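Local coordinates for protein HpuA (Kingella denitrificans ATCC 33394, PDB 5EC6) that acts as an outer-membrane lipoprotein receptor for haemoglobin, probably serving the acquisition of haem iron from the host, at residues Thr53-Ser58 / Gly63-Asn68; Glu70-Tyr73 / Lys79-Asp82; Leu212-Asn215 / Lys220-Gly223; Ala266-Glu269 / Thr275-His278. All coordinates share one frame; numbering follows the deposited sequence. Where two conformers were deposited one is given.

Contact 1 (Thr53-Ser58 / Gly63-Asn68)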
loop_
_atom_site.group_PDB
_atom_site.type_symbol
_atom_site.label_atom_id
_atom_site.label_comp_id
_atom_site.label_asym_id
_atom_site.label_seq_id
_atom_site.Cartn_x
_atom_site.Cartn_y
_atom_site.Cartn_z
ATOM N N THR A 53 4.898 -20.112 -4.314
ATOM C CA THR A 53 4.990 -21.136 -3.268
ATOM C C THR A 53 6.447 -21.512 -3.161
ATOM O O THR A 53 7.063 -21.886 -4.148
ATOM C CB THR A 53 4.114 -22.330 -3.663
ATOM O OG1 THR A 53 2.750 -21.895 -3.770
ATOM C CG2 THR A 53 4.154 -23.437 -2.593
ATOM N N ILE A 54 7.014 -21.326 -1.968
ATOM C CA ILE A 54 8.433 -21.395 -1.774
ATOM C C ILE A 54 8.746 -22.468 -0.719
ATOM O O ILE A 54 8.210 -22.425 0.403
ATOM C CB ILE A 54 9.001 -20.044 -1.405
ATOM C CG1 ILE A 54 8.768 -19.102 -2.603
ATOM C CG2 ILE A 54 10.465 -20.134 -1.062
ATOM C CD1 ILE A 54 9.400 -17.765 -2.490
ATOM N N THR A 55 9.652 -23.355 -1.098
ATOM C CA THR A 55 10.105 -24.447 -0.209
ATOM C C THR A 55 11.529 -24.176 0.210
ATOM O O THR A 55 12.403 -23.831 -0.619
ATOM C CB THR A 55 9.924 -25.784 -0.921
ATOM O OG1 THR A 55 8.552 -25.989 -1.267
ATOM C CG2 THR A 55 10.340 -26.947 -0.006
ATOM N N LYS A 56 11.782 -24.295 1.523
ATOM C CA LYS A 56 13.080 -23.985 2.109
ATOM C C LYS A 56 13.411 -25.055 3.150
ATOM O O LYS A 56 12.520 -25.575 3.765
ATOM C CB LYS A 56 13.080 -22.659 2.888
ATOM C CG LYS A 56 12.521 -21.476 2.136
ATOM C CD LYS A 56 12.603 -20.201 2.960
ATOM C CE LYS A 56 12.607 -18.980 2.061
ATOM N NZ LYS A 56 12.114 -17.789 2.798
ATOM N N PRO A 57 14.700 -25.333 3.356
ATOM C CA PRO A 57 15.030 -26.326 4.401
ATOM C C PRO A 57 14.774 -25.754 5.795
ATOM O O PRO A 57 14.993 -24.569 6.036
ATOM C CB PRO A 57 16.533 -26.544 4.217
ATOM C CG PRO A 57 17.011 -25.358 3.504
ATOM C CD PRO A 57 15.890 -24.881 2.628
ATOM N N SER A 58 14.321 -26.617 6.720
ATOM C CA SER A 58 14.157 -26.200 8.088
ATOM C C SER A 58 15.551 -25.820 8.676
ATOM O O SER A 58 16.508 -26.580 8.465
ATOM C CB SER A 58 13.615 -27.372 8.919
ATOM O OG SER A 58 13.629 -27.047 10.303
ATOM N N GLY A 63 16.562 -32.618 7.319
ATOM C CA GLY A 63 15.823 -33.179 6.218
ATOM C C GLY A 63 14.431 -32.579 5.973
ATOM O O GLY A 63 13.794 -32.911 4.968
ATOM N N LEU A 64 13.948 -31.741 6.880
ATOM C CA LEU A 64 12.570 -31.261 6.812
ATOM C C LEU A 64 12.542 -30.060 5.868
ATOM O O LEU A 64 13.340 -29.118 5.998
ATOM C CB LEU A 64 12.077 -30.845 8.187
ATOM C CG LEU A 64 10.637 -30.353 8.348
ATOM C CD1 LEU A 64 9.687 -31.493 8.016
ATOM C CD2 LEU A 64 10.336 -29.766 9.732
ATOM N N MET A 65 11.628 -30.128 4.923
ATOM C CA MET A 65 11.385 -29.001 3.986
ATOM C C MET A 65 10.082 -28.294 4.371
ATOM O O MET A 65 9.034 -28.938 4.601
ATOM C CB MET A 65 11.297 -29.576 2.578
ATOM C CG MET A 65 12.531 -30.351 2.131
ATOM S SD MET A 65 14.054 -29.451 2.244
ATOM C CE MET A 65 13.704 -28.077 1.128
ATOM N N LEU A 66 10.167 -26.967 4.447
ATOM C CA LEU A 66 9.077 -26.116 4.844
ATOM C C LEU A 66 8.556 -25.369 3.593
ATOM O O LEU A 66 9.326 -24.684 2.938
ATOM C CB LEU A 66 9.566 -25.103 5.862
ATOM C CG LEU A 66 10.266 -25.692 7.115
ATOM C CD1 LEU A 66 10.837 -24.607 7.960
ATOM C CD2 LEU A 66 9.299 -26.593 7.886
ATOM N N THR A 67 7.274 -25.477 3.334
ATOM C CA THR A 67 6.656 -24.856 2.169
ATOM C C THR A 67 5.674 -23.783 2.635
ATOM O O THR A 67 4.834 -24.025 3.508
ATOM C CB THR A 67 5.967 -25.905 1.348
ATOM O OG1 THR A 67 6.938 -26.832 0.883
ATOM C CG2 THR A 67 5.290 -25.288 0.146
ATOM N N ASN A 68 5.787 -22.583 2.069
ATOM C CA ASN A 68 4.890 -21.490 2.443
ATOM C C ASN A 68 4.595 -20.641 1.208
ATOM O O ASN A 68 5.410 -20.566 0.336
ATOM C CB ASN A 68 5.542 -20.631 3.506
ATOM C CG ASN A 68 5.525 -21.322 4.859
ATOM O OD1 ASN A 68 4.453 -21.508 5.433
ATOM N ND2 ASN A 68 6.680 -21.834 5.297
#

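Contact 2 (Glu70-Tyr73 / Lys79-Asp82)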
loop_
_atom_site.group_PDB
_atom_site.type_symbol
_atom_site.label_atom_id
_atom_site.label_comp_id
_atom_site.label_asym_id
_atom_site.label_seq_id
_atom_site.Cartn_x
_atom_site.Cartn_y
_atom_site.Cartn_z
ATOM N N GLU A 70 4.345 -16.999 -0.480
ATOM C CA GLU A 70 5.044 -15.747 -0.316
ATOM C C GLU A 70 4.631 -14.828 -1.470
ATOM O O GLU A 70 4.118 -15.293 -2.484
ATOM C CB GLU A 70 6.556 -15.904 -0.317
ATOM C CG GLU A 70 7.047 -16.750 0.860
ATOM C CD GLU A 70 8.545 -16.782 1.025
ATOM O OE1 GLU A 70 9.249 -15.863 0.576
ATOM O OE2 GLU A 70 9.020 -17.753 1.688
ATOM N N ILE A 71 4.866 -13.537 -1.282
ATOM C CA ILE A 71 4.803 -12.556 -2.371
ATOM C C ILE A 71 6.177 -11.974 -2.578
ATOM O O ILE A 71 6.817 -11.575 -1.610
ATOM C CB ILE A 71 3.877 -11.372 -2.012
ATOM C CG1 ILE A 71 2.444 -11.811 -1.702
ATOM C CG2 ILE A 71 3.938 -10.315 -3.145
ATOM C CD1 ILE A 71 1.623 -12.198 -2.896
ATOM N N LEU A 72 6.633 -11.949 -3.834
ATOM C CA LEU A 72 7.864 -11.290 -4.222
ATOM C C LEU A 72 7.517 -10.067 -5.074
ATOM O O LEU A 72 6.473 -10.058 -5.722
ATOM C CB LEU A 72 8.764 -12.225 -5.034
ATOM C CG LEU A 72 9.139 -13.555 -4.378
ATOM C CD1 LEU A 72 9.965 -14.441 -5.335
ATOM C CD2 LEU A 72 9.866 -13.258 -3.096
ATOM N N TYR A 73 8.405 -9.086 -5.045
ATOM C CA TYR A 73 8.309 -7.901 -5.890
ATOM C C TYR A 73 9.128 -8.183 -7.148
ATOM O O TYR A 73 10.321 -8.427 -7.057
ATOM C CB TYR A 73 8.810 -6.654 -5.142
ATOM C CG TYR A 73 8.907 -5.465 -6.067
ATOM C CD1 TYR A 73 7.782 -4.834 -6.539
ATOM C CD2 TYR A 73 10.128 -5.046 -6.524
ATOM C CE1 TYR A 73 7.879 -3.772 -7.436
ATOM C CE2 TYR A 73 10.233 -4.002 -7.418
ATOM C CZ TYR A 73 9.116 -3.375 -7.868
ATOM O OH TYR A 73 9.252 -2.323 -8.772
ATOM N N LYS A 79 13.828 -8.608 -12.406
ATOM C CA LYS A 79 14.464 -9.293 -11.238
ATOM C C LYS A 79 13.431 -9.301 -10.102
ATOM O O LYS A 79 12.686 -8.348 -9.944
ATOM C CB LYS A 79 15.725 -8.610 -10.772
ATOM C CG LYS A 79 16.860 -8.539 -11.806
ATOM C CD LYS A 79 17.372 -9.917 -12.119
ATOM C CE LYS A 79 18.659 -9.891 -12.965
ATOM N NZ LYS A 79 18.446 -9.466 -14.361
ATOM N N TYR A 80 13.434 -10.363 -9.313
ATOM C CA TYR A 80 12.541 -10.514 -8.165
ATOM C C TYR A 80 13.247 -10.278 -6.841
ATOM O O TYR A 80 14.402 -10.688 -6.641
ATOM C CB TYR A 80 11.965 -11.919 -8.137
ATOM C CG TYR A 80 10.981 -12.278 -9.215
ATOM C CD1 TYR A 80 11.407 -12.775 -10.446
ATOM C CD2 TYR A 80 9.629 -12.164 -9.011
ATOM C CE1 TYR A 80 10.508 -13.112 -11.415
ATOM C CE2 TYR A 80 8.727 -12.531 -9.961
ATOM C CZ TYR A 80 9.164 -13.031 -11.171
ATOM O OH TYR A 80 8.284 -13.396 -12.143
ATOM N N TYR A 81 12.552 -9.619 -5.929
ATOM C CA TYR A 81 13.079 -9.263 -4.613
ATOM C C TYR A 81 12.118 -9.588 -3.488
ATOM O O TYR A 81 10.902 -9.457 -3.639
ATOM C CB TYR A 81 13.471 -7.786 -4.516
ATOM C CG TYR A 81 14.567 -7.436 -5.519
ATOM C CD1 TYR A 81 15.921 -7.716 -5.219
ATOM C CD2 TYR A 81 14.254 -6.962 -6.783
ATOM C CE1 TYR A 81 16.906 -7.480 -6.170
ATOM C CE2 TYR A 81 15.252 -6.709 -7.745
ATOM C CZ TYR A 81 16.562 -6.994 -7.433
ATOM O OH TYR A 81 17.511 -6.708 -8.386
ATOM N N ASP A 82 12.652 -10.047 -2.359
ATOM C CA ASP A 82 11.750 -10.241 -1.231
ATOM C C ASP A 82 11.559 -8.970 -0.435
ATOM O O ASP A 82 12.311 -7.998 -0.538
ATOM C CB ASP A 82 12.131 -11.470 -0.381
ATOM C CG ASP A 82 13.603 -11.568 -0.100
ATOM O OD1 ASP A 82 14.257 -10.536 -0.047
ATOM O OD2 ASP A 82 14.092 -12.708 0.065
#

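Contact 3 (Leu212-Asn215 / Lys220-Gly223)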
loop_
_atom_site.group_PDB
_atom_site.type_symbol
_atom_site.label_atom_id
_atom_site.label_comp_id
_atom_site.label_asym_id
_atom_site.label_seq_id
_atom_site.Cartn_x
_atom_site.Cartn_y
_atom_site.Cartn_z
ATOM N N LEU A 212 -8.121 9.382 3.314
ATOM C CA LEU A 212 -8.906 9.332 2.077
ATOM C C LEU A 212 -10.260 8.710 2.401
ATOM O O LEU A 212 -10.339 7.694 3.093
ATOM C CB LEU A 212 -8.208 8.484 1.010
ATOM C CG LEU A 212 -6.781 8.884 0.636
ATOM C CD1 LEU A 212 -6.198 7.891 -0.351
ATOM C CD2 LEU A 212 -6.685 10.308 0.152
ATOM N N THR A 213 -11.329 9.314 1.877
ATOM C CA THR A 213 -12.669 8.791 2.045
ATOM C C THR A 213 -13.291 8.454 0.699
ATOM O O THR A 213 -13.234 9.248 -0.273
ATOM C CB THR A 213 -13.521 9.781 2.842
ATOM O OG1 THR A 213 -13.073 9.743 4.189
ATOM C CG2 THR A 213 -14.987 9.474 2.819
ATOM N N VAL A 214 -13.916 7.271 0.688
ATOM C CA VAL A 214 -14.661 6.780 -0.447
ATOM C C VAL A 214 -16.133 6.917 -0.126
ATOM O O VAL A 214 -16.612 6.421 0.915
ATOM C CB VAL A 214 -14.322 5.315 -0.780
ATOM C CG1 VAL A 214 -15.217 4.852 -1.922
ATOM C CG2 VAL A 214 -12.869 5.139 -1.163
ATOM N N ASN A 215 -16.870 7.584 -1.022
ATOM C CA ASN A 215 -18.329 7.607 -0.979
ATOM C C ASN A 215 -18.835 6.658 -2.068
ATOM O O ASN A 215 -18.666 6.930 -3.242
ATOM C CB ASN A 215 -18.860 9.003 -1.194
ATOM C CG ASN A 215 -20.342 9.078 -0.976
ATOM O OD1 ASN A 215 -21.077 8.198 -1.434
ATOM N ND2 ASN A 215 -20.795 10.104 -0.268
ATOM N N LYS A 220 -17.223 8.483 -5.470
ATOM C CA LYS A 220 -16.179 9.490 -5.386
ATOM C C LYS A 220 -15.165 9.171 -4.289
ATOM O O LYS A 220 -15.516 8.568 -3.278
ATOM C CB LYS A 220 -16.756 10.883 -5.141
ATOM C CG LYS A 220 -17.585 11.409 -6.327
ATOM C CD LYS A 220 -16.772 11.598 -7.600
ATOM C CE LYS A 220 -17.537 12.456 -8.595
ATOM N NZ LYS A 220 -16.829 12.695 -9.849
ATOM N N LEU A 221 -13.921 9.609 -4.470
ATOM C CA LEU A 221 -12.888 9.568 -3.451
ATOM C C LEU A 221 -12.293 10.952 -3.226
ATOM O O LEU A 221 -11.977 11.666 -4.173
ATOM C CB LEU A 221 -11.788 8.613 -3.830
ATOM C CG LEU A 221 -10.600 8.364 -2.895
ATOM C CD1 LEU A 221 -9.959 7.009 -3.135
ATOM C CD2 LEU A 221 -9.546 9.407 -3.108
ATOM N N GLY A 222 -12.197 11.339 -1.957
ATOM C CA GLY A 222 -11.584 12.601 -1.565
ATOM C C GLY A 222 -10.553 12.446 -0.469
ATOM O O GLY A 222 -10.484 11.412 0.217
ATOM N N GLY A 223 -9.738 13.480 -0.301
ATOM C CA GLY A 223 -8.822 13.579 0.812
ATOM C C GLY A 223 -7.476 14.136 0.396
ATOM O O GLY A 223 -7.266 14.479 -0.751
#

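Contact 4 (Ala266-Glu269 / Thr275-His278)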
loop_
_atom_site.group_PDB
_atom_site.type_symbol
_atom_site.label_atom_id
_atom_site.label_comp_id
_atom_site.label_asym_id
_atom_site.label_seq_id
_atom_site.Cartn_x
_atom_site.Cartn_y
_atom_site.Cartn_z
ATOM N N ALA A 266 -7.839 -6.173 0.012
ATOM C CA ALA A 266 -8.222 -7.074 1.129
ATOM C C ALA A 266 -9.568 -7.738 0.939
ATOM O O ALA A 266 -10.606 -7.075 0.643
ATOM C CB ALA A 266 -8.139 -6.416 2.483
ATOM N N LYS A 267 -9.554 -9.072 1.094
ATOM C CA LYS A 267 -10.811 -9.812 1.097
ATOM C C LYS A 267 -11.628 -9.448 2.319
ATOM O O LYS A 267 -11.119 -8.957 3.314
ATOM C CB LYS A 267 -10.545 -11.330 1.080
ATOM C CG LYS A 267 -9.991 -11.735 -0.251
ATOM C CD LYS A 267 -9.488 -13.165 -0.270
ATOM C CE LYS A 267 -8.902 -13.463 -1.644
ATOM N NZ LYS A 267 -7.610 -14.170 -1.479
ATOM N N GLU A 268 -12.921 -9.788 2.253
ATOM C CA GLU A 268 -13.774 -9.698 3.426
ATOM C C GLU A 268 -13.364 -10.574 4.614
ATOM O O GLU A 268 -12.626 -11.536 4.422
ATOM C CB GLU A 268 -15.210 -10.004 3.021
ATOM C CG GLU A 268 -15.509 -11.475 2.886
ATOM C CD GLU A 268 -14.999 -12.089 1.593
ATOM O OE1 GLU A 268 -14.464 -11.468 0.647
ATOM O OE2 GLU A 268 -15.195 -13.303 1.505
ATOM N N GLU A 269 -13.864 -10.246 5.801
ATOM C CA GLU A 269 -13.620 -11.035 6.995
ATOM C C GLU A 269 -14.940 -11.643 7.392
ATOM O O GLU A 269 -15.976 -10.970 7.362
ATOM C CB GLU A 269 -13.072 -10.176 8.129
ATOM C CG GLU A 269 -11.689 -9.616 7.815
ATOM C CD GLU A 269 -11.268 -8.603 8.849
ATOM O OE1 GLU A 269 -10.916 -9.038 9.953
ATOM O OE2 GLU A 269 -11.323 -7.378 8.588
ATOM N N THR A 275 -20.934 -16.056 8.261
ATOM C CA THR A 275 -21.576 -14.750 8.287
ATOM C C THR A 275 -20.541 -13.648 8.078
ATOM O O THR A 275 -19.479 -13.709 8.600
ATOM C CB THR A 275 -22.269 -14.568 9.655
ATOM O OG1 THR A 275 -23.318 -15.561 9.724
ATOM C CG2 THR A 275 -22.871 -13.206 9.802
ATOM N N LEU A 276 -20.893 -12.647 7.279
ATOM C CA LEU A 276 -19.962 -11.511 7.064
ATOM C C LEU A 276 -19.705 -10.723 8.313
ATOM O O LEU A 276 -20.657 -10.346 9.008
ATOM C CB LEU A 276 -20.536 -10.596 5.967
ATOM C CG LEU A 276 -19.608 -9.549 5.380
ATOM C CD1 LEU A 276 -18.518 -10.199 4.564
ATOM C CD2 LEU A 276 -20.469 -8.641 4.510
ATOM N N GLU A 277 -18.427 -10.477 8.633
ATOM C CA GLU A 277 -18.083 -9.630 9.765
ATOM C C GLU A 277 -17.727 -8.223 9.263
ATOM O O GLU A 277 -18.275 -7.220 9.767
ATOM C CB GLU A 277 -16.900 -10.189 10.549
ATOM C CG GLU A 277 -16.518 -9.295 11.705
ATOM C CD GLU A 277 -15.326 -9.819 12.491
ATOM O OE1 GLU A 277 -14.515 -10.570 11.923
ATOM O OE2 GLU A 277 -15.165 -9.401 13.643
ATOM N N HIS A 278 -16.783 -8.161 8.344
ATOM C CA HIS A 278 -16.369 -6.889 7.685
ATOM C C HIS A 278 -16.308 -7.108 6.204
ATOM O O HIS A 278 -15.804 -8.148 5.704
ATOM C CB HIS A 278 -14.967 -6.422 8.121
ATOM C CG HIS A 278 -14.855 -6.107 9.565
ATOM N ND1 HIS A 278 -15.654 -5.175 10.176
ATOM C CD2 HIS A 278 -14.113 -6.681 10.550
ATOM C CE1 HIS A 278 -15.370 -5.141 11.472
ATOM N NE2 HIS A 278 -14.452 -6.060 11.720
#

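Contact 1 (Thr53-Ser58 / Gly63-Asn68)
Ser58 and Leu66 meet near the turn of a two-stranded antiparallel hairpin, and Thr55 faces Thr67 further along it. The N-H of Ser58 donates to Leu64 O, N to O 2.8 Å, while its CB rests 3.9 Å from Leu64 CB. Its hydroxyl points elsewhere: with OG anti to the backbone N (chi1 172°), it accepts hydrogen bonds from the N-H groups of Tyr60 and Ile61 in the turn, a task for which a short serine is well suited. Leu66, paired with Lys56 by two backbone hydrogen bonds, packs CD1 alongside Ser58, 3.7 Å from Ser58 CA, so that an apolar branch meets backbone. On the other face Thr55 and Thr67 form a non-hydrogen-bonded pair, where close backbones let short beta-branched side chains meet: OG1 of Thr55 and OG1 of Thr67 share a hydrogen bond of 2.8 Å. The methyl CG2 of Thr55 lies 3.7 Å from CE of Met65, whose doubly bent chain curls over strand 48-57, its CE by the Lys56-Pro57 peptide. Methyl packing is tight where Thr53 CG2 meets Thr67 CG2 at 3.5 Å. The chemistry implies an exposed hairpin whose register is fixed by backbone bonds, with hydroxyl and methyl contacts adding cohesion without a deep core.

Contact 2 (Glu70-Tyr73 / Lys79-Asp82)
Leu72 lays its CB against the Tyr80 ring, 4.1 Å from CD2, across the antiparallel beta hairpin made by strands 65-74 and 80-81. The same leucine turns its CG away from the carbonyl carbon (chi1 -56°), and its CD2 comes to 4.0 Å from the carbonyl O of Tyr81. Its branched apolar side chain suits a place against an aromatic ring. Tyr80 is pinned beyond the hairpin too: its ring meets Phe52 of strand 48-57 with the planes at about 90°, so that the tyrosine lies between the leucine of one neighbouring strand and the phenylalanine of the next.

Tyr73 and Tyr81 form a hydrogen-bonded pair, with their side chains on the face opposite to that of Leu72 and Tyr80. Their aromatic bulk suits this buried face: Tyr73 stacks with Phe151, both tyrosines touch Met116, and the hydroxyl of Tyr81 finds a hydrogen-bonding partner in Asp111. Across the hairpin the two tyrosines are joined through their backbones, which satisfies these peptide groups where both residues are buried. Tyr73 N donates to Tyr81 O at 2.9 Å. The return bond, from Tyr81 N to Tyr73 O, is 2.8 Å long, and the same oxygen also receives a CA-H...O contact from the CA of Tyr80 at 3.2 Å.

Contact 3 (Leu212-Asn215 / Lys220-Gly223)
Leu221 reaches across to Thr213 and Val214 in a hairpin of the antiparallel beta barrel. Its CB passes 3.9 Å from the carbonyl O of Thr213, and CG stays beside that same oxygen. Beyond the branch point the two methyls part: CD1 meets CG2 of Val214 at 4.0 Å, whereas CD2 approaches CB of Leu212 more loosely, at 4.4 Å. With CG anti to the backbone N (chi1 -178°), the side chain leans beside Thr213 O and toward Val214, where compact valine and forked leucine fill the buried layer.

Four backbone hydrogen bonds hold the strands, two between Thr213 and Gly222 and two between Asn215 and Lys220. Glycine matters at the far end. Gly223 adopts backbone angles that would press a CB against the preceding carbonyl, and lacking one it can lie close to Leu212 CA. CD2 of Leu212 rests 3.9 Å from Gly223 C.

On the other face the polar ends look outside the hairpin: Thr213 OG1 bonds to His318, Asn215 ND2 to the carbonyl of Asp315, and Lys220 NZ makes a salt bridge with Asp239. In the barrel wall, strand 174-185 is hydrogen-bonded beside 212-215 and strand 235-243 beside 220-223, strand 235-243 supplying Met237 and Val240 to pack on Leu221.

Contact 4 (Ala266-Glu269 / Thr275-His278)
Glu268 holds CG between its backbone N and carbonyl carbon (chi1 80°), and Leu276 swings CG anti to its own N (chi1 -167°). These rotations bring CD1 of Leu276 crosswise onto the aliphatic part of Glu268, 3.7 Å from its CB. The carboxylate of Glu268 bends off this apolar patch to Thr161 and to a salt bridge with Arg270, so a glutamate serves here both as methylene surface and as charge.

Glu269 and His278 point to a common face. OE2 of Glu269 comes within 3.5 Å of His278 CD2, the carboxylate and ring planes turned 46° apart. This is an oblique approach of side chains rather than a hydrogen bond, and ND1 of the imidazole is hydrogen-bonded to the hydroxyl of Tyr307. Over one face of the ring, offset toward its rim, sits CG of Glu277. The OE1 atoms of Glu269 and Glu277 are 4.4 Å apart, a like-charge neighbourhood that may raise the proton affinity of either group.

Backbone bonds set the pairing. Glu269 N donates to His278 O at 2.9 Å, while Glu269 O is gripped by two donors, Glu277 N at 2.8 Å and His278 N at 3.1 Å. Two residues on one strand thus face a single residue on the other, the signature of a classic beta bulge, here in a short surface hairpin.

Overall arrangement
Following the chain from the N terminus, the four contacts close four short loops in series; none nests in or crosses another. Contacts 1 and 2 come first and share strand 65-74, which pairs with 48-57 in one hairpin and with 80-81 in the next, within a single four-stranded antiparallel sheet. They touch through Lys56 and Glu70, a long and weak ion pair. Contact 3 closes a hairpin of the barrel, on the opposite side of the chain's centre from contacts 1 and 2, its centre about 31 Å from that of contact 2. Contact 4 closes last, in a small two-stranded extension following strand 256-265, about 12 Å from contact 3 at the nearest atoms.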